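Side-chain contacts in fructosyl amine: oxygen oxidoreductase (Aspergillus fumigatus, PDB 3DJE), which oxidatively deglycates fructosyl amino acids, using a bound FAD cofactor and molecular oxygen: residues G15-S20 against F345-H350; A219-F224 against N229-T234. All coordinates share one frame; numbering follows the deposited sequence.

Overall arrangement
Both contacts sit against the FAD from different parts of the fold, their centres about 13 Å apart. Contact 1 sets the start of helix 16-27, which meets the cofactor's diphosphate, against the edge strand 346-347 of the six-stranded nucleotide-binding sheet. Contact 2 lies within the 324 residues between those two segments; it joins the loop after strand 212-215 of that sheet to the start of strand 232-242, which belongs to the large mixed sheet. The two touch directly where Leu-346 CD2 packs on Gln-230 OE1 at 3.6 Å. Together they border the cofactor from the diphosphate to the adenine, and contact 2 marks a passage of the chain from one sheet to the other.

Contact 1. Residues G15-S20 against F345-H350; sequences GTWGTS and FLIDRH. With FAD (flavin-adenine dinucleotide), chain C.
Trp-17 drives the far corner of its indole into the face of Phe-345 and against the end of Ile-347. In the T-shaped pair the tryptophan supplies the edge: the six-membered ring and the phenyl ring have planes at 87° and centroids 5.0 Å apart. The meeting atom is Trp-17 CH2, 3.6 Å from Phe-345 CG; it stands above the phenyl face, offset toward the rim on the CG-CD1 side. Ile-347 comes in obliquely with its terminal methyl, placing CD1 3.8 Å from Trp-17 CZ3.

With CB directed at the 345-347 segment and CG anti to its own carbonyl carbon (chi1 -74°), the Trp-17 indole runs off the helix toward that segment. NE1 of this buried residue donates to the carbonyl of Gly-366, itself an FAD-binding residue, which, with the packing at the other end, limits the ring's rotation. Tyr-369 makes a second edge-to-face pair with Phe-345, and Ile-373 of helix 373-382 touches both Trp-17 and Ile-347.

Trp-17 also grips the cofactor through its backbone: its N donates to FAD O2P at 2.8 Å, nearly straight at 174°. Next to it, Thr-16 N reaches FAD O1A at 2.9 Å. With Gly-15 at the N-cap and its CA 3.3 Å from FAD O5B, this is the glycine-rich turn and helix start of a Rossmann-type dinucleotide-binding fold, its amides turned to the diphosphate.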
loop_
_atom_site.group_PDB
_atom_site.type_symbol
_atom_site.label_atom_id
_atom_site.label_comp_id
_atom_site.label_asym_id
_atom_site.label_seq_id
_atom_site.Cartn_x
_atom_site.Cartn_y
_atom_site.Cartn_z
ATOM N N GLY A 15 8.471 -3.712 -6.446
ATOM C CA GLY A 15 7.123 -3.304 -6.089
ATOM C C GLY A 15 6.985 -1.804 -6.153
ATOM O O GLY A 15 7.689 -1.123 -6.916
ATOM N N THR A 16 6.083 -1.281 -5.339
ATOM C CA THR A 16 5.746 0.144 -5.414
ATOM C C THR A 16 6.982 1.035 -5.183
ATOM O O THR A 16 7.324 1.902 -6.007
ATOM C CB THR A 16 4.666 0.503 -4.387
ATOM O OG1 THR A 16 3.613 -0.470 -4.436
ATOM C CG2 THR A 16 4.110 1.877 -4.683
ATOM N N TRP A 17 7.644 0.815 -4.059
ATOM C CA TRP A 17 8.728 1.694 -3.655
ATOM C C TRP A 17 10.049 1.360 -4.358
ATOM O O TRP A 17 10.826 2.268 -4.681
ATOM C CB TRP A 17 8.853 1.688 -2.135
ATOM C CG TRP A 17 7.746 2.452 -1.440
ATOM C CD1 TRP A 17 6.533 2.843 -1.961
ATOM C CD2 TRP A 17 7.780 2.931 -0.097
ATOM N NE1 TRP A 17 5.821 3.550 -1.015
ATOM C CE2 TRP A 17 6.565 3.614 0.135
ATOM C CE3 TRP A 17 8.727 2.847 0.942
ATOM C CZ2 TRP A 17 6.274 4.217 1.361
ATOM C CZ3 TRP A 17 8.434 3.458 2.167
ATOM C CH2 TRP A 17 7.215 4.116 2.359
ATOM N N GLY A 18 10.283 0.074 -4.652
ATOM C CA GLY A 18 11.446 -0.329 -5.451
ATOM C C GLY A 18 11.388 0.277 -6.849
ATOM O O GLY A 18 12.394 0.802 -7.352
ATOM N N THR A 19 10.212 0.221 -7.473
ATOM C CA THR A 19 10.036 0.805 -8.802
ATOM C C THR A 19 10.203 2.325 -8.750
ATOM O O THR A 19 10.879 2.912 -9.618
ATOM C CB THR A 19 8.718 0.380 -9.452
ATOM O OG1 THR A 19 8.774 -1.023 -9.702
ATOM C CG2 THR A 19 8.489 1.094 -10.789
ATOM N N SER A 20 9.618 2.962 -7.729
ATOM C CA SER A 20 9.781 4.419 -7.569
ATOM C C SER A 20 11.272 4.781 -7.467
ATOM O O SER A 20 11.768 5.745 -8.106
ATOM C CB SER A 20 9.064 4.921 -6.318
ATOM O OG SER A 20 8.969 6.335 -6.380
ATOM N N PHE A 345 7.057 5.949 8.046
ATOM C CA PHE A 345 7.879 5.184 7.109
ATOM C C PHE A 345 9.276 4.917 7.665
ATOM O O PHE A 345 9.727 5.596 8.607
ATOM C CB PHE A 345 7.989 5.911 5.763
ATOM C CG PHE A 345 6.662 6.272 5.159
ATOM C CD1 PHE A 345 5.549 5.429 5.312
ATOM C CD2 PHE A 345 6.534 7.431 4.404
ATOM C CE1 PHE A 345 4.298 5.746 4.748
ATOM C CE2 PHE A 345 5.294 7.769 3.825
ATOM C CZ PHE A 345 4.177 6.924 3.992
ATOM N N LEU A 346 9.954 3.920 7.090
ATOM C CA LEU A 346 11.313 3.569 7.485
ATOM C C LEU A 346 12.197 3.688 6.240
ATOM O O LEU A 346 12.287 2.766 5.416
ATOM C CB LEU A 346 11.368 2.149 8.081
ATOM C CG LEU A 346 12.744 1.630 8.499
ATOM C CD1 LEU A 346 13.574 2.662 9.292
ATOM C CD2 LEU A 346 12.527 0.347 9.288
ATOM N N ILE A 347 12.805 4.867 6.096
ATOM C CA ILE A 347 13.621 5.211 4.936
ATOM C C ILE A 347 14.888 5.839 5.483
ATOM O O ILE A 347 14.850 6.938 6.048
ATOM C CB ILE A 347 12.872 6.190 3.977
ATOM C CG1 ILE A 347 11.636 5.497 3.373
ATOM C CG2 ILE A 347 13.816 6.745 2.903
ATOM C CD1 ILE A 347 10.592 6.463 2.791
ATOM N N ASP A 348 15.998 5.112 5.381
ATOM C CA ASP A 348 17.248 5.541 5.991
ATOM C C ASP A 348 18.365 4.649 5.489
ATOM O O ASP A 348 18.125 3.569 4.947
ATOM C CB ASP A 348 17.142 5.409 7.512
ATOM C CG ASP A 348 18.159 6.284 8.285
ATOM O OD1 ASP A 348 18.994 7.017 7.697
ATOM O OD2 ASP A 348 18.109 6.234 9.534
ATOM N N ARG A 349 19.593 5.119 5.658
ATOM C CA ARG A 349 20.742 4.231 5.594
ATOM C C ARG A 349 20.728 3.375 6.848
ATOM O O ARG A 349 20.305 3.837 7.918
ATOM C CB ARG A 349 22.027 5.046 5.571
ATOM C CG ARG A 349 21.922 6.235 4.664
ATOM C CD ARG A 349 22.846 6.171 3.520
ATOM N NE ARG A 349 23.940 7.114 3.701
ATOM C CZ ARG A 349 25.078 6.824 4.325
ATOM N NH1 ARG A 349 25.272 5.611 4.830
ATOM N NH2 ARG A 349 26.028 7.747 4.441
ATOM N N HIS A 350 21.193 2.135 6.724
ATOM C CA HIS A 350 21.363 1.288 7.896
ATOM C C HIS A 350 22.492 1.878 8.780
ATOM O O HIS A 350 23.512 2.324 8.256
ATOM C CB HIS A 350 21.685 -0.146 7.481
ATOM C CG HIS A 350 21.576 -1.119 8.606
ATOM N ND1 HIS A 350 22.595 -1.320 9.516
ATOM C CD2 HIS A 350 20.556 -1.919 8.991
ATOM C CE1 HIS A 350 22.211 -2.225 10.402
ATOM N NE2 HIS A 350 20.976 -2.599 10.108
HETATM P PA FAD C . 5.199 -3.975 -2.506
HETATM O O1A FAD C . 4.655 -3.092 -3.544
HETATM O O2A FAD C . 4.329 -5.065 -1.967
HETATM O O5B FAD C . 6.533 -4.549 -3.132
HETATM C C5B FAD C . 7.324 -5.554 -2.492
HETATM C C4B FAD C . 8.109 -6.270 -3.598
HETATM O O4B FAD C . 9.040 -7.094 -2.874
HETATM C C3B FAD C . 7.143 -7.219 -4.345
HETATM O O3B FAD C . 7.084 -6.903 -5.745
HETATM C C2B FAD C . 7.789 -8.591 -4.091
HETATM O O2B FAD C . 7.716 -9.467 -5.260
HETATM C C1B FAD C . 9.242 -8.200 -3.699
HETATM N N9A FAD C . 9.888 -9.395 -3.074
HETATM C C8A FAD C . 9.356 -10.285 -2.211
HETATM N N7A FAD C . 10.272 -11.240 -1.949
HETATM C C5A FAD C . 11.377 -10.949 -2.650
HETATM C C6A FAD C . 12.624 -11.566 -2.797
HETATM N N6A FAD C . 12.891 -12.722 -2.144
HETATM N N1A FAD C . 13.539 -10.996 -3.604
HETATM C C2A FAD C . 13.279 -9.859 -4.261
HETATM N N3A FAD C . 12.097 -9.245 -4.147
HETATM C C4A FAD C . 11.139 -9.776 -3.350
HETATM N N1 FAD C . -1.990 2.616 -0.181
HETATM C C2 FAD C . -2.485 3.841 -0.622
HETATM O O2 FAD C . -1.759 4.832 -0.723
HETATM N N3 FAD C . -3.838 3.943 -0.950
HETATM C C4 FAD C . -4.704 2.860 -0.836
HETATM O O4 FAD C . -5.896 2.986 -1.140
HETATM C C4X FAD C . -4.195 1.638 -0.372
HETATM N N5 FAD C . -5.037 0.537 -0.230
HETATM C C5X FAD C . -4.489 -0.710 0.059
HETATM C C6 FAD C . -5.312 -1.831 -0.011
HETATM C C7 FAD C . -4.790 -3.096 0.226
HETATM C C7M FAD C . -5.751 -4.292 0.158
HETATM C C8 FAD C . -3.434 -3.253 0.509
HETATM C C8M FAD C . -2.843 -4.671 0.695
HETATM C C9 FAD C . -2.607 -2.122 0.561
HETATM C C9A FAD C . -3.128 -0.844 0.324
HETATM N N10 FAD C . -2.325 0.312 0.382
HETATM C C10 FAD C . -2.843 1.531 -0.052
HETATM C "C1'" FAD C . -0.944 0.239 0.878
HETATM C "C2'" FAD C . 0.026 0.117 -0.299
HETATM O "O2'" FAD C . -0.502 -0.809 -1.275
HETATM C "C3'" FAD C . 1.380 -0.363 0.215
HETATM O "O3'" FAD C . 1.749 0.415 1.373
HETATM C "C4'" FAD C . 2.489 -0.195 -0.829
HETATM O "O4'" FAD C . 2.079 -0.656 -2.116
HETATM C "C5'" FAD C . 3.717 -0.995 -0.378
HETATM O "O5'" FAD C . 4.788 -0.804 -1.317
HETATM P P FAD C . 6.171 -1.592 -1.128
HETATM O O1P FAD C . 6.680 -1.356 0.256
HETATM O O2P FAD C . 6.995 -1.238 -2.302
HETATM O O3P FAD C . 5.778 -3.146 -1.251
#

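Contact 2. Residues A219-F224 against N229-T234; sequences ASAGQF and NQLRPT. With FAD (flavin-adenine dinucleotide), chain C.
Pro-233 lays its ring against the backbone of Ala-219, and Leu-231, just before the strand begins at 232, reaches the same loop. The proline's CB is 3.6 Å from Ala-219 O, and its CG comes nearer still, 3.3 Å from that oxygen. This is ring CH packing on a carbonyl; the two CB atoms of Pro-233 and Ala-219 remain a looser 4.3 Å apart.

Followed outward, Leu-231 starts with CB directed at the 219-224 loop. CG lies anti to the carbonyl carbon (chi1 -58°), and from this branch point CD1 continues the extended chain (chi2 176°) and does the touching. It meets the methyl of Ala-221, CB to CD1 4.0 Å, and passes the backbone N of Gly-222 at 4.4 Å. The CD2 branch stays clear of that methyl, 6.2 Å from Ala-221 CB.

Arg-232 points the other way, between those two residues. Its NE donates to Thr-234 OG1 at 2.9 Å, tilted from the guanidinium plane, while NH2 forms a salt bridge with Asp-339 of strand 331-339.

At the end of the segment, Phe-224 brings the edge of its ring to the adenine amine, with CZ 3.3 Å from FAD N6A, and Ser-220 borders the adenine at C8A. Segment 219-224 is a loop that begins as a 3-10 turn and packs through the carbonyl of Ala-219 on Pro-233 in the strand and through the methyl of Ala-221 on Leu-231 just before it, while lining the adenine part of the FAD pocket, at a crossing from the nucleotide-binding sheet to the large mixed sheet.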
loop_
_atom_site.group_PDB
_atom_site.type_symbol
_atom_site.label_atom_id
_atom_site.label_comp_id
_atom_site.label_asym_id
_atom_site.label_seq_id
_atom_site.Cartn_x
_atom_site.Cartn_y
_atom_site.Cartn_z
ATOM N N ALA A 219 6.391 -6.300 2.532
ATOM C CA ALA A 219 6.077 -7.176 3.674
ATOM C C ALA A 219 7.132 -8.259 3.907
ATOM O O ALA A 219 7.176 -8.837 4.992
ATOM C CB ALA A 219 4.702 -7.824 3.500
ATOM N N SER A 220 7.962 -8.525 2.894
ATOM C CA SER A 220 8.991 -9.580 2.976
ATOM C C SER A 220 10.351 -9.052 3.435
ATOM O O SER A 220 11.307 -9.830 3.572
ATOM C CB SER A 220 9.153 -10.283 1.618
ATOM O OG SER A 220 7.919 -10.803 1.172
ATOM N N ALA A 221 10.452 -7.747 3.666
ATOM C CA ALA A 221 11.750 -7.133 3.969
ATOM C C ALA A 221 12.433 -7.763 5.191
ATOM O O ALA A 221 13.655 -7.952 5.192
ATOM C CB ALA A 221 11.626 -5.616 4.140
ATOM N N GLY A 222 11.639 -8.119 6.204
ATOM C CA GLY A 222 12.184 -8.706 7.440
ATOM C C GLY A 222 12.862 -10.058 7.273
ATOM O O GLY A 222 13.560 -10.535 8.183
ATOM N N GLN A 223 12.663 -10.698 6.121
ATOM C CA GLN A 223 13.334 -11.972 5.842
ATOM C C GLN A 223 14.852 -11.774 5.766
ATOM O O GLN A 223 15.634 -12.666 6.105
ATOM C CB GLN A 223 12.834 -12.538 4.516
ATOM C CG GLN A 223 13.350 -13.945 4.236
ATOM C CD GLN A 223 13.003 -14.412 2.847
ATOM O OE1 GLN A 223 11.852 -14.303 2.411
ATOM N NE2 GLN A 223 13.993 -14.939 2.142
ATOM N N PHE A 224 15.264 -10.595 5.318
ATOM C CA PHE A 224 16.646 -10.362 4.890
ATOM C C PHE A 224 17.570 -9.697 5.889
ATOM O O PHE A 224 18.795 -9.739 5.728
ATOM C CB PHE A 224 16.627 -9.542 3.603
ATOM C CG PHE A 224 15.826 -10.187 2.522
ATOM C CD1 PHE A 224 16.302 -11.329 1.888
ATOM C CD2 PHE A 224 14.568 -9.700 2.183
ATOM C CE1 PHE A 224 15.547 -11.950 0.898
ATOM C CE2 PHE A 224 13.805 -10.315 1.198
ATOM C CZ PHE A 224 14.292 -11.429 0.555
ATOM N N ASN A 229 12.384 -5.598 15.469
ATOM C CA ASN A 229 10.939 -5.518 15.691
ATOM C C ASN A 229 10.275 -4.291 15.076
ATOM O O ASN A 229 9.125 -3.999 15.382
ATOM C CB ASN A 229 10.577 -5.653 17.186
ATOM C CG ASN A 229 11.061 -6.970 17.780
ATOM O OD1 ASN A 229 10.938 -8.034 17.157
ATOM N ND2 ASN A 229 11.633 -6.902 18.976
ATOM N N GLN A 230 10.979 -3.594 14.186
ATOM C CA GLN A 230 10.384 -2.389 13.575
ATOM C C GLN A 230 9.265 -2.669 12.571
ATOM O O GLN A 230 8.436 -1.786 12.325
ATOM C CB GLN A 230 11.443 -1.518 12.911
ATOM C CG GLN A 230 12.325 -0.747 13.873
ATOM C CD GLN A 230 13.431 -0.037 13.140
ATOM O OE1 GLN A 230 13.277 1.114 12.730
ATOM N NE2 GLN A 230 14.551 -0.728 12.943
ATOM N N LEU A 231 9.232 -3.870 11.991
ATOM C CA LEU A 231 8.214 -4.162 10.962
ATOM C C LEU A 231 7.250 -5.271 11.372
ATOM O O LEU A 231 7.690 -6.319 11.833
ATOM C CB LEU A 231 8.871 -4.519 9.618
ATOM C CG LEU A 231 9.820 -3.504 8.956
ATOM C CD1 LEU A 231 10.422 -4.116 7.688
ATOM C CD2 LEU A 231 9.074 -2.221 8.628
ATOM N N ARG A 232 5.950 -5.052 11.182
ATOM C CA ARG A 232 4.954 -6.107 11.360
ATOM C C ARG A 232 4.280 -6.375 10.015
ATOM O O ARG A 232 3.372 -5.626 9.617
ATOM C CB ARG A 232 3.883 -5.715 12.395
ATOM C CG ARG A 232 2.878 -6.849 12.659
ATOM C CD ARG A 232 1.684 -6.373 13.509
ATOM N NE ARG A 232 0.839 -5.426 12.777
ATOM C CZ ARG A 232 -0.162 -4.735 13.321
ATOM N NH1 ARG A 232 -0.431 -4.866 14.623
ATOM N NH2 ARG A 232 -0.882 -3.887 12.579
ATOM N N PRO A 233 4.710 -7.435 9.305
ATOM C CA PRO A 233 3.983 -7.827 8.096
ATOM C C PRO A 233 2.520 -8.113 8.420
ATOM O O PRO A 233 2.226 -8.896 9.335
ATOM C CB PRO A 233 4.720 -9.085 7.632
ATOM C CG PRO A 233 6.095 -8.912 8.150
ATOM C CD PRO A 233 5.888 -8.292 9.522
ATOM N N THR A 234 1.615 -7.464 7.682
ATOM C CA THR A 234 0.176 -7.532 7.957
ATOM C C THR A 234 -0.579 -7.504 6.631
ATOM O O THR A 234 -0.125 -6.882 5.656
ATOM C CB THR A 234 -0.267 -6.368 8.871
ATOM O OG1 THR A 234 0.666 -6.236 9.948
ATOM C CG2 THR A 234 -1.654 -6.640 9.457
HETATM P PA FAD C . 5.199 -3.975 -2.506
HETATM O O1A FAD C . 4.655 -3.092 -3.544
HETATM O O2A FAD C . 4.329 -5.065 -1.967
HETATM O O5B FAD C . 6.533 -4.549 -3.132
HETATM C C5B FAD C . 7.324 -5.554 -2.492
HETATM C C4B FAD C . 8.109 -6.270 -3.598
HETATM O O4B FAD C . 9.040 -7.094 -2.874
HETATM C C3B FAD C . 7.143 -7.219 -4.345
HETATM O O3B FAD C . 7.084 -6.903 -5.745
HETATM C C2B FAD C . 7.789 -8.591 -4.091
HETATM O O2B FAD C . 7.716 -9.467 -5.260
HETATM C C1B FAD C . 9.242 -8.200 -3.699
HETATM N N9A FAD C . 9.888 -9.395 -3.074
HETATM C C8A FAD C . 9.356 -10.285 -2.211
HETATM N N7A FAD C . 10.272 -11.240 -1.949
HETATM C C5A FAD C . 11.377 -10.949 -2.650
HETATM C C6A FAD C . 12.624 -11.566 -2.797
HETATM N N6A FAD C . 12.891 -12.722 -2.144
HETATM N N1A FAD C . 13.539 -10.996 -3.604
HETATM C C2A FAD C . 13.279 -9.859 -4.261
HETATM N N3A FAD C . 12.097 -9.245 -4.147
HETATM C C4A FAD C . 11.139 -9.776 -3.350
HETATM N N1 FAD C . -1.990 2.616 -0.181
HETATM C C2 FAD C . -2.485 3.841 -0.622
HETATM O O2 FAD C . -1.759 4.832 -0.723
HETATM N N3 FAD C . -3.838 3.943 -0.950
HETATM C C4 FAD C . -4.704 2.860 -0.836
HETATM O O4 FAD C . -5.896 2.986 -1.140
HETATM C C4X FAD C . -4.195 1.638 -0.372
HETATM N N5 FAD C . -5.037 0.537 -0.230
HETATM C C5X FAD C . -4.489 -0.710 0.059
HETATM C C6 FAD C . -5.312 -1.831 -0.011
HETATM C C7 FAD C . -4.790 -3.096 0.226
HETATM C C7M FAD C . -5.751 -4.292 0.158
HETATM C C8 FAD C . -3.434 -3.253 0.509
HETATM C C8M FAD C . -2.843 -4.671 0.695
HETATM C C9 FAD C . -2.607 -2.122 0.561
HETATM C C9A FAD C . -3.128 -0.844 0.324
HETATM N N10 FAD C . -2.325 0.312 0.382
HETATM C C10 FAD C . -2.843 1.531 -0.052
HETATM C "C1'" FAD C . -0.944 0.239 0.878
HETATM C "C2'" FAD C . 0.026 0.117 -0.299
HETATM O "O2'" FAD C . -0.502 -0.809 -1.275
HETATM C "C3'" FAD C . 1.380 -0.363 0.215
HETATM O "O3'" FAD C . 1.749 0.415 1.373
HETATM C "C4'" FAD C . 2.489 -0.195 -0.829
HETATM O "O4'" FAD C . 2.079 -0.656 -2.116
HETATM C "C5'" FAD C . 3.717 -0.995 -0.378
HETATM O "O5'" FAD C . 4.788 -0.804 -1.317
HETATM P P FAD C . 6.171 -1.592 -1.128
HETATM O O1P FAD C . 6.680 -1.356 0.256
HETATM O O2P FAD C . 6.995 -1.238 -2.302
HETATM O O3P FAD C . 5.778 -3.146 -1.251
#